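Local coordinates for diacylglycerol lipase (Aspergillus oryzae, PDB 5XK2), which hydrolyses mono- and diacylglycerols, releasing fatty acids, probably through a serine nucleophile of the alpha/beta-hydrolase type, at residues L61-D66 with D129-T134; T69-F74 with W121-V126; L154-A159 with Y178-V183. All coordinates share one frame; numbering follows the deposited sequence.

Contact 1. Residues L61-D66 with D129-T134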
ATOM      1  N   LEU A  61      28.484  -4.312  -7.597  1.00  9.25           N
ATOM      2  CA  LEU A  61      28.186  -3.824  -6.255  1.00 12.00           C
ATOM      3  C   LEU A  61      26.695  -3.876  -6.007  1.00 14.46           C
ATOM      4  O   LEU A  61      25.922  -3.586  -6.897  1.00 16.17           O
ATOM      5  CB  LEU A  61      28.686  -2.380  -6.072  1.00 16.69           C
ATOM      6  CG  LEU A  61      28.413  -1.756  -4.693  1.00 24.15           C
ATOM      7  CD1 LEU A  61      29.073  -2.555  -3.579  1.00 31.80           C
ATOM      8  CD2 LEU A  61      28.879  -0.324  -4.652  1.00 29.80           C
ATOM      9  N   SER A  62      26.298  -4.273  -4.806  1.00 11.02           N
ATOM     10  CA  SER A  62      24.897  -4.188  -4.422  1.00 10.62           C
ATOM     11  C   SER A  62      24.795  -3.250  -3.221  1.00 13.64           C
ATOM     12  O   SER A  62      25.789  -2.999  -2.505  1.00 13.25           O
ATOM     13  CB  SER A  62      24.327  -5.568  -4.089  1.00 10.05           C
ATOM     14  OG  SER A  62      24.936  -6.058  -2.894  1.00 13.05           O
ATOM     15  N   PHE A  63      23.603  -2.722  -3.006  1.00 11.43           N
ATOM     16  CA  PHE A  63      23.361  -1.814  -1.895  1.00 11.38           C
ATOM     17  C   PHE A  63      21.949  -1.972  -1.379  1.00 14.97           C
ATOM     18  O   PHE A  63      21.010  -2.266  -2.127  1.00 12.36           O
ATOM     19  CB  PHE A  63      23.626  -0.353  -2.308  1.00 11.81           C
ATOM     20  CG  PHE A  63      22.978   0.043  -3.610  1.00 11.55           C
ATOM     21  CD1 PHE A  63      21.689   0.546  -3.633  1.00 13.32           C
ATOM     22  CD2 PHE A  63      23.687  -0.047  -4.804  1.00 10.77           C
ATOM     23  CE1 PHE A  63      21.097   0.909  -4.833  1.00 15.58           C
ATOM     24  CE2 PHE A  63      23.113   0.310  -5.999  1.00 11.87           C
ATOM     25  CZ  PHE A  63      21.816   0.787  -6.020  1.00 14.42           C
ATOM     26  N   SER A  64      21.813  -1.870  -0.067  1.00 14.10           N
ATOM     27  CA  SER A  64      20.503  -1.954   0.554  1.00 16.11           C
ATOM     28  C   SER A  64      20.477  -1.033   1.768  1.00 24.51           C
ATOM     29  O   SER A  64      21.352  -1.135   2.632  1.00 31.55           O
ATOM     30  CB  SER A  64      20.206  -3.402   0.934  1.00 22.11           C
ATOM     31  OG  SER A  64      18.876  -3.563   1.389  1.00 30.31           O
ATOM     32  N   ASP A  65      19.509  -0.129   1.836  1.00 20.38           N
ATOM     33  CA  ASP A  65      19.360   0.718   3.020  1.00 25.33           C
ATOM     34  C   ASP A  65      18.048   0.402   3.705  1.00 34.54           C
ATOM     35  O   ASP A  65      16.994   0.845   3.254  1.00 28.50           O
ATOM     36  CB  ASP A  65      19.411   2.193   2.622  1.00 27.95           C
ATOM     37  CG  ASP A  65      19.064   3.133   3.767  1.00 28.83           C
ATOM     38  OD1 ASP A  65      19.164   2.731   4.941  1.00 30.90           O
ATOM     39  OD2 ASP A  65      18.685   4.286   3.477  1.00 31.51           O
ATOM     40  N   ASP A  66      18.128  -0.320   4.819  1.00 34.69           N
ATOM     41  CA  ASP A  66      16.951  -0.737   5.579  1.00 40.23           C
ATOM     42  C   ASP A  66      16.714   0.220   6.731  1.00 39.07           C
ATOM     43  O   ASP A  66      15.819   0.018   7.543  1.00 41.38           O
ATOM     44  CB  ASP A  66      17.120  -2.163   6.124  1.00 48.88           C
ATOM     45  CG  ASP A  66      16.816  -3.233   5.085  1.00 56.43           C
ATOM     46  OD1 ASP A  66      16.191  -2.913   4.052  1.00 59.92           O
ATOM     47  OD2 ASP A  66      17.197  -4.402   5.308  1.00 58.90           O
ATOM     48  N   ASP A 129      27.789   8.064  -3.828  1.00 12.21           N
ATOM     49  CA  ASP A 129      29.248   7.966  -3.782  1.00 14.47           C
ATOM     50  C   ASP A 129      29.751   6.561  -4.136  1.00 14.86           C
ATOM     51  O   ASP A 129      30.701   6.416  -4.913  1.00 17.31           O
ATOM     52  CB  ASP A 129      29.747   8.377  -2.400  1.00 17.29           C
ATOM     53  CG  ASP A 129      29.518   9.851  -2.119  1.00 37.94           C
ATOM     54  OD1 ASP A 129      29.404  10.634  -3.087  1.00 36.66           O
ATOM     55  OD2 ASP A 129      29.458  10.228  -0.929  1.00 53.96           O
ATOM     56  N   ARG A 130      29.100   5.548  -3.576  1.00 16.76           N
ATOM     57  CA  ARG A 130      29.406   4.140  -3.870  1.00 16.63           C
ATOM     58  C   ARG A 130      29.214   3.818  -5.340  1.00 15.12           C
ATOM     59  O   ARG A 130      30.015   3.121  -5.952  1.00 13.71           O
ATOM     60  CB  ARG A 130      28.498   3.222  -3.068  1.00 22.42           C
ATOM     61  CG  ARG A 130      29.011   2.752  -1.767  1.00 32.87           C
ATOM     62  CD  ARG A 130      27.850   2.053  -1.097  1.00 40.19           C
ATOM     63  NE  ARG A 130      26.886   3.011  -0.573  1.00 29.30           N
ATOM     64  CZ  ARG A 130      25.850   2.669   0.176  1.00 22.70           C
ATOM     65  NH1 ARG A 130      25.628   1.388   0.442  1.00 20.07           N
ATOM     66  NH2 ARG A 130      25.044   3.599   0.663  1.00 26.41           N
ATOM     67  N   ILE A 131      28.126   4.333  -5.908  1.00 14.30           N
ATOM     68  CA  ILE A 131      27.814   4.041  -7.303  1.00 11.48           C
ATOM     69  C   ILE A 131      28.812   4.709  -8.256  1.00 14.18           C
ATOM     70  O   ILE A 131      29.302   4.091  -9.196  1.00 15.41           O
ATOM     71  CB  ILE A 131      26.359   4.456  -7.622  1.00 11.08           C
ATOM     72  CG1 ILE A 131      25.398   3.483  -6.918  1.00 13.23           C
ATOM     73  CG2 ILE A 131      26.127   4.472  -9.131  1.00 14.48           C
ATOM     74  CD1 ILE A 131      23.931   3.904  -6.943  1.00 13.42           C
ATOM     75  N   ILE A 132      29.151   5.968  -7.996  1.00 12.17           N
ATOM     76  CA  ILE A 132      30.132   6.659  -8.812  1.00 12.26           C
ATOM     77  C   ILE A 132      31.501   5.989  -8.708  1.00 12.59           C
ATOM     78  O   ILE A 132      32.194   5.823  -9.718  1.00 14.31           O
ATOM     79  CB  ILE A 132      30.211   8.136  -8.408  1.00 15.37           C
ATOM     80  CG1 ILE A 132      28.927   8.838  -8.852  1.00 14.65           C
ATOM     81  CG2 ILE A 132      31.443   8.814  -9.027  1.00 21.00           C
ATOM     82  CD1 ILE A 132      28.828  10.264  -8.383  1.00 18.70           C
ATOM     83  N   LYS A 133      31.861   5.573  -7.493  1.00 14.60           N
ATOM     84  CA  LYS A 133      33.122   4.860  -7.276  1.00 16.72           C
ATOM     85  C   LYS A 133      33.169   3.633  -8.165  1.00 14.92           C
ATOM     86  O   LYS A 133      34.168   3.357  -8.836  1.00 15.91           O
ATOM     87  CB  LYS A 133      33.277   4.459  -5.809  1.00 16.86           C
ATOM     88  CG  LYS A 133      34.553   3.649  -5.509  1.00 23.02           C
ATOM     89  CD  LYS A 133      34.488   3.046  -4.106  1.00 32.52           C
ATOM     90  CE  LYS A 133      35.828   2.448  -3.650  1.00 43.76           C
ATOM     91  NZ  LYS A 133      35.871   0.951  -3.718  1.00 41.72           N
ATOM     92  N   THR A 134      32.052   2.914  -8.187  1.00 14.68           N
ATOM     93  CA  THR A 134      31.961   1.690  -8.976  1.00 13.61           C
ATOM     94  C   THR A 134      31.984   1.965 -10.478  1.00 11.85           C
ATOM     95  O   THR A 134      32.651   1.248 -11.227  1.00 12.65           O
ATOM     96  CB  THR A 134      30.695   0.896  -8.600  1.00 12.27           C
ATOM     97  OG1 THR A 134      30.749   0.552  -7.204  1.00 14.06           O
ATOM     98  CG2 THR A 134      30.606  -0.391  -9.424  1.00 16.38           C
TER
HETATM   99  O   HOH W   1      26.845  -1.085  -0.737  1.00 17.40           O
HETATM  100  O   HOH W   2      24.293  -1.290   1.548  1.00 21.46           O
HETATM  101  O   HOH W   3      22.896   1.181   1.795  1.00 40.85           O
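Leu61 CD2 lies 3.3 Å from Thr134 OG1 and also touches CB and the carbonyl O of Arg130, so that one methyl rests on the last turn of 129-134. Leu61 CG is anti to the backbone N (chi1 179°), and chi2 (60°) sets the two methyls on it, CD2 being the one that meets the helix. Two residues along, Phe63 brings the CE2 and CZ end of its ring to Ile131, with CE2 3.8 Å from the CD1 methyl; the two side chains cross at about a right angle. Phe63 CB packs against Arg130 NH1.

Water joins the polar groups. Arg130 NH1 has three waters within reach of its two N-H groups, all in the guanidinium plane at its edge: water 1 at 3.0 Å, which donates to Ser62 O, water 3, and, weakly, water 2, which accepts from Ser64 N at 3.0 Å. A bend at chi3 (-76°) helps fold the arginine back, and NH2 is bonded to Val126 O. Thr134 OG1 is fixed by donating to Arg130 O at 3.0 Å, from the face of that carbonyl opposite Thr134 N.

The axes of strand 61-65 and helix 129-134 run nearly antiparallel and come within 9.8 Å. The strand is at one margin of the main sheet, paired with 71-78, while Ile131 and Thr134 also rest on Val75 and Ile131 reaches Val86 and Phe88 of strand 83-89.

Contact 2. Residues T69-F74 with W121-V126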
ATOM      1  N   THR A  69      16.104   5.181   4.099  1.00 26.97           N
ATOM      2  CA  THR A  69      15.348   5.354   2.851  1.00 23.30           C
ATOM      3  C   THR A  69      14.648   4.138   2.248  1.00 23.73           C
ATOM      4  O   THR A  69      13.874   4.302   1.317  1.00 26.64           O
ATOM      5  CB  THR A  69      16.252   5.928   1.742  1.00 27.69           C
ATOM      6  OG1 THR A  69      17.259   4.970   1.409  1.00 27.50           O
ATOM      7  CG2 THR A  69      16.911   7.224   2.202  1.00 30.38           C
ATOM      8  N   ASP A  70      14.910   2.933   2.752  1.00 21.14           N
ATOM      9  CA  ASP A  70      14.277   1.721   2.209  1.00 16.83           C
ATOM     10  C   ASP A  70      14.531   1.577   0.700  1.00 19.43           C
ATOM     11  O   ASP A  70      13.624   1.221  -0.068  1.00 23.03           O
ATOM     12  CB  ASP A  70      12.768   1.719   2.508  1.00 25.91           C
ATOM     13  CG  ASP A  70      12.151   0.337   2.424  1.00 35.72           C
ATOM     14  OD1 ASP A  70      12.879  -0.667   2.578  1.00 38.25           O
ATOM     15  OD2 ASP A  70      10.924   0.259   2.207  1.00 42.33           O
ATOM     16  N   THR A  71      15.773   1.861   0.311  1.00 17.76           N
ATOM     17  CA  THR A  71      16.268   1.793  -1.067  1.00 16.48           C
ATOM     18  C   THR A  71      17.212   0.610  -1.231  1.00 16.04           C
ATOM     19  O   THR A  71      18.003   0.320  -0.334  1.00 17.83           O
ATOM     20  CB  THR A  71      17.051   3.068  -1.447  1.00 23.18           C
ATOM     21  OG1 THR A  71      16.212   4.212  -1.277  1.00 31.13           O
ATOM     22  CG2 THR A  71      17.540   3.003  -2.899  1.00 20.99           C
ATOM     23  N   ALA A  72      17.155  -0.057  -2.374  1.00 13.48           N
ATOM     24  CA  ALA A  72      18.082  -1.157  -2.645  1.00 12.06           C
ATOM     25  C   ALA A  72      18.393  -1.188  -4.129  1.00 13.57           C
ATOM     26  O   ALA A  72      17.756  -0.483  -4.910  1.00 14.14           O
ATOM     27  CB  ALA A  72      17.494  -2.495  -2.183  1.00 15.68           C
ATOM     28  N   GLY A  73      19.393  -1.963  -4.527  1.00 11.97           N
ATOM     29  CA  GLY A  73      19.683  -2.092  -5.943  1.00 11.15           C
ATOM     30  C   GLY A  73      21.086  -2.603  -6.184  1.00  9.46           C
ATOM     31  O   GLY A  73      21.709  -3.182  -5.302  1.00 11.03           O
ATOM     32  N   PHE A  74      21.593  -2.387  -7.388  1.00  9.44           N
ATOM     33  CA  PHE A  74      22.909  -2.905  -7.733  1.00 11.02           C
ATOM     34  C   PHE A  74      23.502  -2.146  -8.904  1.00  9.75           C
ATOM     35  O   PHE A  74      22.781  -1.473  -9.644  1.00  9.53           O
ATOM     36  CB  PHE A  74      22.841  -4.418  -8.069  1.00 10.25           C
ATOM     37  CG  PHE A  74      21.813  -4.753  -9.130  1.00 10.85           C
ATOM     38  CD1 PHE A  74      22.066  -4.498 -10.471  1.00 10.78           C
ATOM     39  CD2 PHE A  74      20.596  -5.308  -8.772  1.00 12.23           C
ATOM     40  CE1 PHE A  74      21.081  -4.770 -11.449  1.00  9.73           C
ATOM     41  CE2 PHE A  74      19.619  -5.593  -9.726  1.00 10.34           C
ATOM     42  CZ  PHE A  74      19.855  -5.329 -11.059  1.00  9.58           C
ATOM     43  N   TRP A 121      15.410  12.216  -3.733  1.00  9.89           N
ATOM     44  CA  TRP A 121      16.744  12.797  -3.860  1.00 12.42           C
ATOM     45  C   TRP A 121      17.629  12.277  -2.727  1.00 14.78           C
ATOM     46  O   TRP A 121      18.788  11.943  -2.942  1.00 14.92           O
ATOM     47  CB  TRP A 121      16.697  14.332  -3.841  1.00 11.24           C
ATOM     48  CG  TRP A 121      18.084  14.947  -3.994  1.00 11.89           C
ATOM     49  CD1 TRP A 121      18.795  15.624  -3.043  1.00 19.13           C
ATOM     50  CD2 TRP A 121      18.913  14.909  -5.161  1.00 10.86           C
ATOM     51  NE1 TRP A 121      20.014  16.027  -3.562  1.00 16.58           N
ATOM     52  CE2 TRP A 121      20.105  15.597  -4.857  1.00 13.22           C
ATOM     53  CE3 TRP A 121      18.752  14.375  -6.445  1.00 12.59           C
ATOM     54  CZ2 TRP A 121      21.136  15.747  -5.787  1.00 13.83           C
ATOM     55  CZ3 TRP A 121      19.773  14.525  -7.367  1.00 13.63           C
ATOM     56  CH2 TRP A 121      20.952  15.210  -7.036  1.00 14.84           C
ATOM     57  N   THR A 122      17.064  12.205  -1.527  1.00 12.09           N
ATOM     58  CA  THR A 122      17.787  11.657  -0.369  1.00 13.26           C
ATOM     59  C   THR A 122      18.226  10.207  -0.613  1.00 14.28           C
ATOM     60  O   THR A 122      19.377   9.842  -0.327  1.00 14.53           O
ATOM     61  CB  THR A 122      16.928  11.743   0.904  1.00 15.96           C
ATOM     62  OG1 THR A 122      16.661  13.126   1.191  1.00 16.81           O
ATOM     63  CG2 THR A 122      17.661  11.106   2.094  1.00 19.91           C
ATOM     64  N   ALA A 123      17.327   9.405  -1.178  1.00 12.93           N
ATOM     65  CA  ALA A 123      17.632   8.008  -1.470  1.00 12.94           C
ATOM     66  C   ALA A 123      18.844   7.894  -2.399  1.00 14.42           C
ATOM     67  O   ALA A 123      19.737   7.080  -2.170  1.00 16.19           O
ATOM     68  CB  ALA A 123      16.421   7.316  -2.079  1.00 13.65           C
ATOM     69  N   TRP A 124      18.875   8.709  -3.450  1.00 11.19           N
ATOM     70  CA  TRP A 124      19.997   8.709  -4.375  1.00 10.22           C
ATOM     71  C   TRP A 124      21.274   9.161  -3.679  1.00 12.85           C
ATOM     72  O   TRP A 124      22.326   8.566  -3.863  1.00 12.73           O
ATOM     73  CB  TRP A 124      19.691   9.619  -5.567  1.00 11.65           C
ATOM     74  CG  TRP A 124      20.884  10.098  -6.367  1.00 12.91           C
ATOM     75  CD1 TRP A 124      21.225  11.401  -6.618  1.00 12.05           C
ATOM     76  CD2 TRP A 124      21.865   9.294  -7.046  1.00 10.77           C
ATOM     77  NE1 TRP A 124      22.351  11.457  -7.398  1.00 11.82           N
ATOM     78  CE2 TRP A 124      22.759  10.181  -7.689  1.00 11.62           C
ATOM     79  CE3 TRP A 124      22.069   7.911  -7.183  1.00 12.07           C
ATOM     80  CZ2 TRP A 124      23.852   9.734  -8.449  1.00 11.06           C
ATOM     81  CZ3 TRP A 124      23.139   7.469  -7.946  1.00 12.26           C
ATOM     82  CH2 TRP A 124      24.024   8.373  -8.561  1.00 14.52           C
ATOM     83  N   LYS A 125      21.164  10.212  -2.871  1.00 13.56           N
ATOM     84  CA  LYS A 125      22.352  10.756  -2.194  1.00 13.17           C
ATOM     85  C   LYS A 125      23.025   9.740  -1.267  1.00 14.75           C
ATOM     86  O   LYS A 125      24.243   9.762  -1.119  1.00 16.35           O
ATOM     87  CB  LYS A 125      21.996  12.008  -1.396  1.00 15.96           C
ATOM     88  CG  LYS A 125      21.791  13.235  -2.243  1.00 24.32           C
ATOM     89  CD  LYS A 125      21.979  14.481  -1.402  1.00 35.45           C
ATOM     90  CE  LYS A 125      23.430  14.646  -0.999  1.00 43.91           C
ATOM     91  NZ  LYS A 125      23.574  15.641   0.097  1.00 50.93           N
ATOM     92  N   VAL A 126      22.234   8.870  -0.654  1.00 15.18           N
ATOM     93  CA  VAL A 126      22.769   7.864   0.269  1.00 18.69           C
ATOM     94  C   VAL A 126      23.653   6.855  -0.472  1.00 21.20           C
ATOM     95  O   VAL A 126      24.631   6.361   0.084  1.00 17.51           O
ATOM     96  CB  VAL A 126      21.618   7.131   1.014  1.00 18.80           C
ATOM     97  CG1 VAL A 126      22.121   5.869   1.716  1.00 29.92           C
ATOM     98  CG2 VAL A 126      20.971   8.063   2.031  1.00 19.95           C
TER
HETATM   99  O   HOH W   4      19.511   4.851  -0.550  1.00 40.98           O
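Thr69 and Thr71 meet helix 121-126 at Ala123, and the indoles on the same helix, Trp121 and Trp124, pack against each other. One face of the Trp121 ring carries two atoms, Trp124 CD1 and Lys125 CG, each 3.5 Å above the plane and displaced toward the rim. In return, Trp121 CH2 lies in the plane of the Trp124 ring, at its edge. Trp124 leaves the backbone away from 69-74, and its NE1 is bonded to Asp165 of helix 154-168.

The contact itself is made by small groups. Thr69 CG2, placed anti to its own carbonyl carbon, lies over the helix backbone 3.8 Å from Ala123 CA, with Thr122 CG2 and Val126 CG2 to touch as well. Thr71 OG1 sits only 3.2 Å from Ala123 CB, a close approach of an oxygen to a methyl, and 3.0 Å from Thr69 OG1.

In this alpha/beta-hydrolase fold, helix 118-138 belongs to the connection between the parallel neighbours 83-89 and 146-152, and here it meets Thr69 and Thr71, on the way into strand 71-78. Thr69 and Asp70 form part of the turn that brings the chain round from strand 58-65.

Water 4 links turn and helix, using both of its hydrogens: one goes to Thr69 OG1 at 3.0 Å, the other to Ala123 O at 2.8 Å. Thr69 OG1 is further bonded to Asp65 OD2, on the approach to the turn, so the hydroxyl holds Asp65 directly and reaches the helix through water 4. Thr122 OG1 bonds back to Leu118 O within its helix, and its methyl is the part that faces Thr69. Ile158 of helix 154-168 touches both Thr71 and Ala123.

Contact 3. Residues L154-A159 with Y178-V183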
ATOM      1  N   LEU A 154       8.708   3.256  -7.306  1.00  9.32           N
ATOM      2  CA  LEU A 154       9.478   4.293  -6.601  1.00  9.01           C
ATOM      3  C   LEU A 154      10.963   4.219  -6.984  1.00  9.50           C
ATOM      4  O   LEU A 154      11.651   5.235  -7.007  1.00 11.02           O
ATOM      5  CB  LEU A 154       9.303   4.158  -5.080  1.00 10.11           C
ATOM      6  CG  LEU A 154       8.061   4.849  -4.493  1.00 18.16           C
ATOM      7  CD1 LEU A 154       6.773   4.448  -5.174  1.00 20.67           C
ATOM      8  CD2 LEU A 154       7.972   4.607  -2.976  1.00 14.35           C
ATOM      9  N   GLY A 155      11.452   3.021  -7.292  1.00  9.05           N
ATOM     10  CA  GLY A 155      12.806   2.871  -7.806  1.00  9.18           C
ATOM     11  C   GLY A 155      13.035   3.632  -9.104  1.00 10.46           C
ATOM     12  O   GLY A 155      14.137   4.107  -9.347  1.00  9.31           O
ATOM     13  N   ALA A 156      12.009   3.725  -9.944  1.00  8.01           N
ATOM     14  CA  ALA A 156      12.102   4.500 -11.188  1.00  7.23           C
ATOM     15  C   ALA A 156      12.227   5.997 -10.899  1.00  7.50           C
ATOM     16  O   ALA A 156      12.841   6.725 -11.671  1.00  9.70           O
ATOM     17  CB  ALA A 156      10.888   4.244 -12.062  1.00  8.29           C
ATOM     18  N   ALA A 157      11.629   6.450  -9.805  1.00  9.06           N
ATOM     19  CA  ALA A 157      11.790   7.846  -9.396  1.00 10.85           C
ATOM     20  C   ALA A 157      13.242   8.115  -8.991  1.00 13.14           C
ATOM     21  O   ALA A 157      13.861   9.104  -9.398  1.00  9.88           O
ATOM     22  CB  ALA A 157      10.844   8.163  -8.256  1.00 11.50           C
ATOM     23  N   ILE A 158      13.796   7.221  -8.188  1.00  9.90           N
ATOM     24  CA  ILE A 158      15.195   7.375  -7.784  1.00  8.06           C
ATOM     25  C   ILE A 158      16.075   7.347  -9.015  1.00 10.87           C
ATOM     26  O   ILE A 158      16.969   8.184  -9.162  1.00 11.07           O
ATOM     27  CB  ILE A 158      15.606   6.275  -6.773  1.00  7.86           C
ATOM     28  CG1 ILE A 158      14.750   6.411  -5.508  1.00 10.08           C
ATOM     29  CG2 ILE A 158      17.102   6.378  -6.443  1.00 11.30           C
ATOM     30  CD1 ILE A 158      14.821   5.203  -4.568  1.00 13.12           C
ATOM     31  N   ALA A 159      15.791   6.423  -9.933  1.00  6.96           N
ATOM     32  CA  ALA A 159      16.571   6.342 -11.159  1.00  8.00           C
ATOM     33  C   ALA A 159      16.529   7.646 -11.945  1.00  8.73           C
ATOM     34  O   ALA A 159      17.538   8.036 -12.529  1.00  9.06           O
ATOM     35  CB  ALA A 159      16.072   5.192 -12.035  1.00  8.43           C
ATOM     36  N   TYR A 178      10.304   2.974 -15.338  1.00  6.96           N
ATOM     37  CA  TYR A 178       9.024   2.296 -15.559  1.00  7.29           C
ATOM     38  C   TYR A 178       8.094   2.627 -14.413  1.00  9.65           C
ATOM     39  O   TYR A 178       8.415   2.327 -13.279  1.00  9.84           O
ATOM     40  CB  TYR A 178       9.237   0.780 -15.651  1.00  7.78           C
ATOM     41  CG  TYR A 178      10.105   0.352 -16.814  1.00  6.90           C
ATOM     42  CD1 TYR A 178       9.536   0.097 -18.066  1.00  6.98           C
ATOM     43  CD2 TYR A 178      11.489   0.191 -16.663  1.00  5.28           C
ATOM     44  CE1 TYR A 178      10.323  -0.292 -19.156  1.00  7.58           C
ATOM     45  CE2 TYR A 178      12.279  -0.211 -17.734  1.00  7.65           C
ATOM     46  CZ  TYR A 178      11.694  -0.442 -18.978  1.00  7.14           C
ATOM     47  OH  TYR A 178      12.495  -0.840 -20.034  1.00  9.89           O
ATOM     48  N   ALA A 179       6.949   3.244 -14.707  1.00  6.80           N
ATOM     49  CA  ALA A 179       5.921   3.501 -13.688  1.00  5.59           C
ATOM     50  C   ALA A 179       6.380   4.514 -12.651  1.00 10.79           C
ATOM     51  O   ALA A 179       6.029   4.417 -11.483  1.00  9.99           O
ATOM     52  CB  ALA A 179       5.504   2.189 -12.972  1.00  7.43           C
ATOM     53  N   ALA A 180       7.156   5.500 -13.080  1.00  9.59           N
ATOM     54  CA  ALA A 180       7.739   6.445 -12.138  1.00  8.86           C
ATOM     55  C   ALA A 180       6.745   7.480 -11.641  1.00  7.44           C
ATOM     56  O   ALA A 180       6.002   8.074 -12.435  1.00  9.30           O
ATOM     57  CB  ALA A 180       8.922   7.175 -12.794  1.00  9.55           C
ATOM     58  N   PRO A 181       6.769   7.737 -10.338  1.00  9.65           N
ATOM     59  CA  PRO A 181       6.248   8.986  -9.767  1.00 10.69           C
ATOM     60  C   PRO A 181       6.933  10.208 -10.378  1.00  8.94           C
ATOM     61  O   PRO A 181       8.029  10.090 -10.917  1.00  9.14           O
ATOM     62  CB  PRO A 181       6.630   8.893  -8.286  1.00 11.86           C
ATOM     63  CG  PRO A 181       6.873   7.429  -8.016  1.00 12.49           C
ATOM     64  CD  PRO A 181       7.360   6.839  -9.324  1.00  8.89           C
ATOM     65  N   ARG A 182       6.308  11.376 -10.248  1.00  9.91           N
ATOM     66  CA  ARG A 182       7.000  12.644 -10.533  1.00 12.33           C
ATOM     67  C   ARG A 182       8.142  12.865  -9.530  1.00 13.22           C
ATOM     68  O   ARG A 182       8.052  12.408  -8.373  1.00 12.42           O
ATOM     69  CB  ARG A 182       6.026  13.812 -10.463  1.00 10.62           C
ATOM     70  CG  ARG A 182       4.927  13.736 -11.503  1.00 10.74           C
ATOM     71  CD  ARG A 182       4.071  14.992 -11.483  1.00 10.23           C
ATOM     72  NE  ARG A 182       3.033  14.926 -12.520  1.00 11.22           N
ATOM     73  CZ  ARG A 182       1.764  14.594 -12.307  1.00 12.33           C
ATOM     74  NH1 ARG A 182       1.332  14.299 -11.077  1.00 12.50           N
ATOM     75  NH2 ARG A 182       0.908  14.569 -13.338  1.00 14.15           N
ATOM     76  N   VAL A 183       9.257  13.413 -10.016  1.00 11.32           N
ATOM     77  CA  VAL A 183      10.371  13.797  -9.146  1.00  9.03           C
ATOM     78  C   VAL A 183      10.777  15.259  -9.122  1.00 11.16           C
ATOM     79  O   VAL A 183      11.588  15.651  -8.296  1.00 13.27           O
ATOM     80  CB  VAL A 183      11.612  12.976  -9.490  1.00  9.94           C
ATOM     81  CG1 VAL A 183      11.279  11.487  -9.334  1.00 13.08           C
ATOM     82  CG2 VAL A 183      12.084  13.253 -10.927  1.00 12.36           C
TER
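Ala156 CB sinks into the bend of the chain at 178-180, coming 3.4 Å from Tyr178 O and 3.6 Å from Ala180 CB. Ala179, with positive phi (67°), turns the backbone there, and the CA atoms of Ala156 and Ala180 approach to 4.9 Å, a closeness suited to two methyl-sized side chains. The next bump, Ala157 CB, fits between the ring of Pro181 and the branch of Val183: CD of the proline is 3.9 Å away and CG1 of the valine 3.5 Å. Val183 CG1, anti to its own carbonyl carbon, also leans on Ala157 O. Pro181 CG in turn projects between Ala157 CB and Leu154 CD1, with the leucine crossing the proline at about a right angle, 4.1 Å from CD1 to CG.

All these groups are buried, and Phe120 and Trp97 add to the packing around Leu154. Helix 154-168 links the parallel strands 146-152 and 173-178 and starts just after Ser153. The sequence around Gly151, Ser153 and Gly155 is consistent with the nucleophile elbow of alpha/beta-hydrolases, and Ala179 touches Asp206 and His268, the other members of the probable Ser-His-Asp triad.

How the contacts relate
Contacts 1 and 2 are neighbours, their centres about 9 Å apart. Both join helix 118-138 to the antiparallel margin of the main sheet, where strands 58-65 and 71-78 pair through Asp65 N to Thr71 O (2.7 Å) and Gly73 N to Phe63 O (2.9 Å). Along the chain, contact 2 falls between the two segments of contact 1; contact 3 follows both. It lies near the chain's centre, its own centre about 12 Å from that of contact 2 and about 18 Å from that of contact 1. Contacts 2 and 3 touch through Ile158, on the helix of contact 3 but turned away from 178-183. Packing thus runs from the sheet margin through two helices to the probable catalytic elbow.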